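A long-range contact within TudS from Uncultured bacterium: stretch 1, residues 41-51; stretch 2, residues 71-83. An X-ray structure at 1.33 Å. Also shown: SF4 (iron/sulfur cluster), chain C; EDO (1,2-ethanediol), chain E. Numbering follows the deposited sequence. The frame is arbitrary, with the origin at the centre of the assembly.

Stretch 1, residues 41-51: AFCPEVAGGLP
Stretch 2 (71-83) DVTAEFDRGAELA

Stretch 1 leaves a β-strand (A41-F42), turns at C43 into a short helix that starts at P44, and ends in an extended segment at L50-P51; stretch 2 is a loop at D71-V72 followed by a helix from T73 that runs on past A83. T73-A83 keep helical angles (phi -56 to -73, psi -34 to -47). The stretches run in opposite senses, so that F42 meets L82 and A83 and L50 meets V72 and E75. The two helices touch at P44 and G79, whose CA atoms lie 4.0 Å apart, and 556 Å² is buried with no hydrogen bond crossing between the stretches. A41 (phi/psi -72/139) makes no contact. F42 (-154/136, chi1 t at -173°, chi2 -99°) points toward the last turn of stretch 2, around A83: A83 CA sits over one ring face, 4.0 Å from the centroid and 28° off the normal, a CH-pi contact. F42 CE1 is 3.5 Å from A83 CB and 3.5 Å from G79 O, the latter near the ring plane, while F42 CZ packs 3.8 Å from L82 CB.

The CA-to-CB bond of C43 (-123/110, chi1 t) points away from stretch 2, and C43 SG binds FE3 of SF4 at 2.3 Å. The same sulfur caps the helix, accepting from V46 N at 3.5 Å. P44 (-59/-37, C-gamma exo) presents its backbone: P44 O receives a CA-H...O contact from G79 CA at 3.2 Å while also accepting the helical bond from G48 N at 2.9 Å. An ideal CB on G79 would lie 1.9 Å from P44 O, so glycine permits this approach.

E45 (-70/-42; chi1 m, chi2 t, chi3 29°) starts sideways, but its end comes nearer to F76. E45 CG lies over one face of the F76 ring, 4.1 Å from the centroid and 22° off the normal, in a second CH-pi contact, and E45 OE2 comes within 3.2 Å of F76 CE2. F76 (chi1 -88°, chi2 68°) has its CA-to-CB bond directed away, yet the ring returns to the interface. An ethanediol donates from EDO O1 to E45 OE1 at 2.8 Å, with O1 near the F76 ring edge. V46 (-70/-41, chi1 t) faces away, whereas A47 (-63/-33) points toward L82 (chi1 m, chi2 t), with A47 CB 4.1 Å from L82 CD1.

G48 (-76/-6) forms the second close backbone approach: G48 CA makes a CA-H...O contact to E75 O at 3.4 Å. An ideal CB here would fall 2.1 Å from E75 O, a clash. G48 O lies 3.4 Å from E75 CG (chi1 m, chi2 p, chi3 15°) and 3.7 Å from R78 CD (chi1 t, chi2 t, chi3 -91°), against aliphatic parts of these charged residues. G49 (105/7) closes the helix in a Schellman motif: G49 N bonds to V46 O and L50 N to E45 O, both at 3.0 Å. L50 (-84/148; chi1 m, chi2 t) then points toward the start of the second helix. L50 CD1 packs 3.7 Å from F76 CE1, L50 CG 3.7 Å from E75 CB, and L50 CD2 4.3 Å from V72 CG1. P51 (-81/175, C-gamma endo) leaves the interface.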

ATOM      1  N   ALA A  41       3.600   2.075   9.626  1.00 20.05           N
ATOM      2  CA  ALA A  41       2.282   1.672   9.145  1.00 18.64           C
ATOM      3  C   ALA A  41       1.585   2.824   8.478  1.00 18.04           C
ATOM      4  O   ALA A  41       1.584   3.921   9.011  1.00 19.65           O
ATOM      5  CB  ALA A  41       1.446   1.228  10.338  1.00 18.73           C
ATOM      6  N   PHE A  42       0.910   2.538   7.354  1.00 16.29           N
ATOM      7  CA  PHE A  42       0.173   3.601   6.676  1.00 16.24           C
ATOM      8  C   PHE A  42      -0.955   2.982   5.907  1.00 15.55           C
ATOM      9  O   PHE A  42      -0.750   1.984   5.227  1.00 16.37           O
ATOM     10  CB  PHE A  42       1.108   4.377   5.713  1.00 16.60           C
ATOM     11  CG  PHE A  42       0.432   5.593   5.119  1.00 17.89           C
ATOM     12  CD1 PHE A  42      -0.119   5.549   3.847  1.00 19.21           C
ATOM     13  CD2 PHE A  42       0.303   6.755   5.850  1.00 20.29           C
ATOM     14  CE1 PHE A  42      -0.796   6.643   3.321  1.00 19.73           C
ATOM     15  CE2 PHE A  42      -0.357   7.869   5.306  1.00 20.65           C
ATOM     16  CZ  PHE A  42      -0.897   7.793   4.044  1.00 19.75           C
ATOM     17  N   CYS A  43      -2.152   3.602   5.982  1.00 15.11           N
ATOM     18  CA  CYS A  43      -3.275   3.131   5.160  1.00 15.13           C
ATOM     19  C   CYS A  43      -3.734   4.317   4.321  1.00 15.37           C
ATOM     20  O   CYS A  43      -4.350   5.232   4.853  1.00 15.74           O
ATOM     21  CB  CYS A  43      -4.443   2.618   6.007  1.00 16.01           C
ATOM     22  SG  CYS A  43      -5.907   2.247   5.014  1.00 16.34           S
ATOM     23  N   PRO A  44      -3.502   4.296   3.011  1.00 14.62           N
ATOM     24  CA  PRO A  44      -3.912   5.436   2.177  1.00 15.11           C
ATOM     25  C   PRO A  44      -5.405   5.738   2.219  1.00 14.83           C
ATOM     26  O   PRO A  44      -5.772   6.909   2.183  1.00 15.78           O
ATOM     27  CB  PRO A  44      -3.494   5.001   0.758  1.00 16.88           C
ATOM     28  CG  PRO A  44      -2.354   3.994   0.983  1.00 16.98           C
ATOM     29  CD  PRO A  44      -2.718   3.285   2.264  1.00 15.71           C
ATOM     30  N   GLU A  45      -6.261   4.696   2.281  1.00 14.58           N
ATOM     31  CA  GLU A  45      -7.698   4.970   2.247  1.00 14.67           C
ATOM     32  C   GLU A  45      -8.184   5.643   3.512  1.00 15.21           C
ATOM     33  O   GLU A  45      -8.979   6.589   3.437  1.00 16.07           O
ATOM     34  CB  GLU A  45      -8.493   3.735   1.888  1.00 15.12           C
ATOM     35  CG  GLU A  45      -8.237   3.422   0.431  1.00 15.91           C
ATOM     36  CD  GLU A  45      -8.654   2.035  -0.024  1.00 17.56           C
ATOM     37  OE1 GLU A  45      -9.609   1.488   0.579  1.00 18.85           O
ATOM     38  OE2 GLU A  45      -8.066   1.504  -0.998  1.00 17.29           O
ATOM     39  N   VAL A  46      -7.698   5.189   4.666  1.00 15.15           N
ATOM     40  CA  VAL A  46      -8.081   5.812   5.927  1.00 15.40           C
ATOM     41  C   VAL A  46      -7.439   7.209   6.013  1.00 15.15           C
ATOM     42  O   VAL A  46      -8.106   8.179   6.395  1.00 15.68           O
ATOM     43  CB  VAL A  46      -7.691   4.926   7.114  1.00 17.08           C
ATOM     44  CG1 VAL A  46      -7.836   5.669   8.430  1.00 19.24           C
ATOM     45  CG2 VAL A  46      -8.538   3.648   7.123  1.00 18.34           C
ATOM     46  N   ALA A  47      -6.167   7.344   5.576  1.00 15.15           N
ATOM     47  CA  ALA A  47      -5.511   8.668   5.622  1.00 16.22           C
ATOM     48  C   ALA A  47      -6.251   9.661   4.722  1.00 15.39           C
ATOM     49  O   ALA A  47      -6.350  10.850   5.061  1.00 16.72           O
ATOM     50  CB  ALA A  47      -4.058   8.545   5.161  1.00 16.59           C
ATOM     51  N   GLY A  48      -6.808   9.158   3.613  1.00 14.95           N
ATOM     52  CA  GLY A  48      -7.536   9.962   2.633  1.00 15.61           C
ATOM     53  C   GLY A  48      -8.935  10.359   3.069  1.00 16.32           C
ATOM     54  O   GLY A  48      -9.601  11.126   2.368  1.00 17.48           O
ATOM     55  N   GLY A  49      -9.391   9.836   4.224  1.00 16.13           N
ATOM     56  CA  GLY A  49     -10.679  10.207   4.801  1.00 15.99           C
ATOM     57  C   GLY A  49     -11.805   9.207   4.674  1.00 16.18           C
ATOM     58  O   GLY A  49     -12.944   9.525   5.050  1.00 16.67           O
ATOM     59  N   LEU A  50     -11.509   7.985   4.176  1.00 14.73           N
ATOM     60  CA  LEU A  50     -12.568   6.991   4.038  1.00 14.68           C
ATOM     61  C   LEU A  50     -12.770   6.250   5.375  1.00 15.26           C
ATOM     62  O   LEU A  50     -11.859   6.129   6.198  1.00 15.50           O
ATOM     63  CB  LEU A  50     -12.232   6.008   2.924  1.00 14.79           C
ATOM     64  CG  LEU A  50     -12.176   6.654   1.532  1.00 16.77           C
ATOM     65  CD1 LEU A  50     -11.567   5.690   0.523  1.00 17.35           C
ATOM     66  CD2 LEU A  50     -13.540   7.086   1.087  1.00 18.54           C
ATOM     67  N   PRO A  51     -14.028   5.833   5.624  1.00 14.85           N
ATOM     68  CA  PRO A  51     -14.336   5.144   6.880  1.00 14.59           C
ATOM     69  C   PRO A  51     -13.967   3.657   6.839  1.00 14.73           C
ATOM     70  O   PRO A  51     -13.543   3.136   5.803  1.00 14.96           O
ATOM     71  CB  PRO A  51     -15.858   5.337   6.979  1.00 15.79           C
ATOM     72  CG  PRO A  51     -16.319   5.169   5.536  1.00 16.35           C
ATOM     73  CD  PRO A  51     -15.214   5.916   4.741  1.00 15.32           C
ATOM     74  N   ASP A  71     -17.971   8.195  -6.737  1.00 17.61           N
ATOM     75  CA  ASP A  71     -16.585   8.448  -7.117  1.00 17.48           C
ATOM     76  C   ASP A  71     -15.793   8.799  -5.870  1.00 17.23           C
ATOM     77  O   ASP A  71     -16.077   9.793  -5.204  1.00 18.38           O
ATOM     78  CB  ASP A  71     -16.529   9.569  -8.166  1.00 18.02           C
ATOM     79  CG  ASP A  71     -15.196   9.593  -8.871  1.00 20.20           C
ATOM     80  OD1 ASP A  71     -14.183   9.860  -8.198  1.00 19.48           O
ATOM     81  OD2 ASP A  71     -15.163   9.335 -10.104  1.00 20.66           O
ATOM     82  N   VAL A  72     -14.802   7.957  -5.548  1.00 15.82           N
ATOM     83  CA  VAL A  72     -13.953   8.142  -4.378  1.00 15.52           C
ATOM     84  C   VAL A  72     -12.526   8.495  -4.763  1.00 15.14           C
ATOM     85  O   VAL A  72     -11.625   8.393  -3.935  1.00 15.82           O
ATOM     86  CB  VAL A  72     -14.014   6.914  -3.438  1.00 16.51           C
ATOM     87  CG1 VAL A  72     -15.400   6.833  -2.777  1.00 17.56           C
ATOM     88  CG2 VAL A  72     -13.701   5.612  -4.167  1.00 16.97           C
ATOM     89  N   THR A  73     -12.304   8.977  -5.995  1.00 14.36           N
ATOM     90  CA  THR A  73     -10.947   9.284  -6.453  1.00 14.37           C
ATOM     91  C   THR A  73     -10.322  10.359  -5.577  1.00 14.12           C
ATOM     92  O   THR A  73      -9.134  10.294  -5.296  1.00 15.25           O
ATOM     93  CB  THR A  73     -10.943   9.802  -7.900  1.00 15.30           C
ATOM     94  OG1 THR A  73     -11.817   9.003  -8.716  1.00 14.83           O
ATOM     95  CG2 THR A  73      -9.548   9.764  -8.503  1.00 17.06           C
ATOM     96  N   ALA A  74     -11.114  11.348  -5.113  1.00 13.66           N
ATOM     97  CA  ALA A  74     -10.539  12.417  -4.291  1.00 14.16           C
ATOM     98  C   ALA A  74      -9.819  11.871  -3.043  1.00 14.92           C
ATOM     99  O   ALA A  74      -8.710  12.298  -2.706  1.00 16.00           O
ATOM    100  CB  ALA A  74     -11.619  13.408  -3.879  1.00 15.05           C
ATOM    101  N   GLU A  75     -10.449  10.905  -2.379  1.00 15.24           N
ATOM    102  CA  GLU A  75      -9.885  10.327  -1.166  1.00 14.24           C
ATOM    103  C   GLU A  75      -8.704   9.426  -1.487  1.00 14.46           C
ATOM    104  O   GLU A  75      -7.716   9.430  -0.769  1.00 14.53           O
ATOM    105  CB  GLU A  75     -10.983   9.536  -0.439  1.00 15.27           C
ATOM    106  CG  GLU A  75     -12.064  10.451   0.142  1.00 18.21           C
ATOM    107  CD  GLU A  75     -13.121  10.987  -0.816  1.00 24.19           C
ATOM    108  OE1 GLU A  75     -13.241  10.460  -1.947  1.00 22.86           O
ATOM    109  OE2 GLU A  75     -13.819  11.963  -0.446  1.00 26.59           O
ATOM    110  N   PHE A  76      -8.798   8.670  -2.582  1.00 13.67           N
ATOM    111  CA  PHE A  76      -7.683   7.803  -2.986  1.00 14.13           C
ATOM    112  C   PHE A  76      -6.456   8.650  -3.338  1.00 14.69           C
ATOM    113  O   PHE A  76      -5.341   8.289  -2.974  1.00 15.26           O
ATOM    114  CB  PHE A  76      -8.073   6.943  -4.195  1.00 13.83           C
ATOM    115  CG  PHE A  76      -8.729   5.654  -3.783  1.00 14.73           C
ATOM    116  CD1 PHE A  76      -9.980   5.657  -3.196  1.00 15.61           C
ATOM    117  CD2 PHE A  76      -8.076   4.445  -3.948  1.00 15.67           C
ATOM    118  CE1 PHE A  76     -10.573   4.469  -2.786  1.00 15.74           C
ATOM    119  CE2 PHE A  76      -8.675   3.257  -3.547  1.00 16.33           C
ATOM    120  CZ  PHE A  76      -9.917   3.278  -2.971  1.00 15.74           C
ATOM    121  N   ASP A  77      -6.669   9.772  -4.048  1.00 13.89           N
ATOM    122  CA  ASP A  77      -5.540  10.630  -4.451  1.00 14.14           C
ATOM    123  C   ASP A  77      -4.944  11.338  -3.244  1.00 14.95           C
ATOM    124  O   ASP A  77      -3.725  11.471  -3.147  1.00 16.10           O
ATOM    125  CB  ASP A  77      -5.998  11.652  -5.500  1.00 15.08           C
ATOM    126  CG  ASP A  77      -6.312  11.056  -6.870  1.00 18.93           C
ATOM    127  OD1 ASP A  77      -5.965   9.873  -7.104  1.00 20.15           O
ATOM    128  OD2 ASP A  77      -6.899  11.781  -7.719  1.00 18.56           O
ATOM    129  N   ARG A  78      -5.783  11.755  -2.279  1.00 13.98           N
ATOM    130  CA  ARG A  78      -5.280  12.355  -1.047  1.00 14.46           C
ATOM    131  C   ARG A  78      -4.419  11.361  -0.287  1.00 14.63           C
ATOM    132  O   ARG A  78      -3.336  11.715   0.178  1.00 15.58           O
ATOM    133  CB  ARG A  78      -6.459  12.836  -0.175  1.00 15.35           C
ATOM    134  CG  ARG A  78      -5.971  13.304   1.217  1.00 17.89           C
ATOM    135  CD  ARG A  78      -7.097  13.875   2.077  1.00 18.72           C
ATOM    136  NE  ARG A  78      -7.190  15.314   1.845  1.00 20.71           N
ATOM    137  CZ  ARG A  78      -7.985  16.133   2.532  1.00 22.35           C
ATOM    138  NH1 ARG A  78      -8.774  15.658   3.489  1.00 22.57           N
ATOM    139  NH2 ARG A  78      -7.990  17.433   2.271  1.00 23.18           N
ATOM    140  N   GLY A  79      -4.906  10.130  -0.139  1.00 14.17           N
ATOM    141  CA  GLY A  79      -4.144   9.118   0.590  1.00 14.91           C
ATOM    142  C   GLY A  79      -2.816   8.800  -0.093  1.00 14.97           C
ATOM    143  O   GLY A  79      -1.791   8.631   0.578  1.00 16.22           O
ATOM    144  N   ALA A  80      -2.812   8.761  -1.445  1.00 14.36           N
ATOM    145  CA  ALA A  80      -1.540   8.510  -2.165  1.00 14.64           C
ATOM    146  C   ALA A  80      -0.558   9.651  -1.912  1.00 14.97           C
ATOM    147  O   ALA A  80       0.626   9.400  -1.647  1.00 16.32           O
ATOM    148  CB  ALA A  80      -1.796   8.369  -3.663  1.00 15.70           C
ATOM    149  N   GLU A  81      -1.040  10.900  -1.972  1.00 13.99           N
ATOM    150  CA  GLU A  81      -0.154  12.046  -1.735  1.00 15.31           C
ATOM    151  C   GLU A  81       0.364  12.063  -0.323  1.00 16.83           C
ATOM    152  O   GLU A  81       1.528  12.426  -0.099  1.00 18.49           O
ATOM    153  CB  GLU A  81      -0.901  13.326  -2.064  1.00 19.22           C
ATOM    154  CG  GLU A  81      -0.041  14.574  -1.953  1.00 23.89           C
ATOM    155  CD  GLU A  81       1.095  14.750  -2.948  1.00 30.20           C
ATOM    156  OE1 GLU A  81       2.047  15.481  -2.596  1.00 29.41           O
ATOM    157  OE2 GLU A  81       1.050  14.171  -4.059  1.00 31.95           O
ATOM    158  N   LEU A  82      -0.469  11.646   0.652  1.00 16.73           N
ATOM    159  CA  LEU A  82      -0.014  11.598   2.044  1.00 16.65           C
ATOM    160  C   LEU A  82       1.028  10.482   2.231  1.00 17.31           C
ATOM    161  O   LEU A  82       1.972  10.645   3.018  1.00 18.32           O
ATOM    162  CB  LEU A  82      -1.201  11.404   2.976  1.00 16.48           C
ATOM    163  CG  LEU A  82      -2.046  12.652   3.107  1.00 17.69           C
ATOM    164  CD1 LEU A  82      -3.360  12.323   3.803  1.00 18.14           C
ATOM    165  CD2 LEU A  82      -1.287  13.751   3.879  1.00 19.48           C
ATOM    166  N   ALA A  83       0.895   9.362   1.499  1.00 16.65           N
ATOM    167  CA  ALA A  83       1.915   8.294   1.575  1.00 17.80           C
ATOM    168  C   ALA A  83       3.253   8.832   1.051  1.00 18.34           C
ATOM    169  O   ALA A  83       4.290   8.644   1.682  1.00 18.69           O
ATOM    170  CB  ALA A  83       1.485   7.077   0.761  1.00 18.36           C
TER
HETATM  171 FE1  SF4 C 301      -6.556  -1.210   1.846  0.80 16.75          FE
HETATM  172 FE2  SF4 C 301      -4.534  -2.177   3.357  0.90 14.54          FE
HETATM  173 FE3  SF4 C 301      -5.330   0.440   3.678  0.90 14.23          FE
HETATM  174 FE4  SF4 C 301      -3.949  -0.344   1.435  0.90 14.76          FE
HETATM  175  S1  SF4 C 301      -3.200  -0.294   3.628  0.90 14.45           S
HETATM  176  S2  SF4 C 301      -5.778   1.011   1.478  0.90 15.60           S
HETATM  177  S3  SF4 C 301      -4.813  -2.464   1.097  0.90 15.91           S
HETATM  178  S4  SF4 C 301      -6.542  -1.476   4.146  0.90 15.29           S
HETATM  179  C1  EDO E 303     -12.434   0.661  -0.628  1.00 25.28           C
HETATM  180  O1  EDO E 303     -11.267   0.309  -1.357  1.00 25.78           O
HETATM  181  C2  EDO E 303     -12.789   2.089  -0.801  1.00 25.25           C
HETATM  182  O2  EDO E 303     -14.100   2.400  -0.330  1.00 25.51           O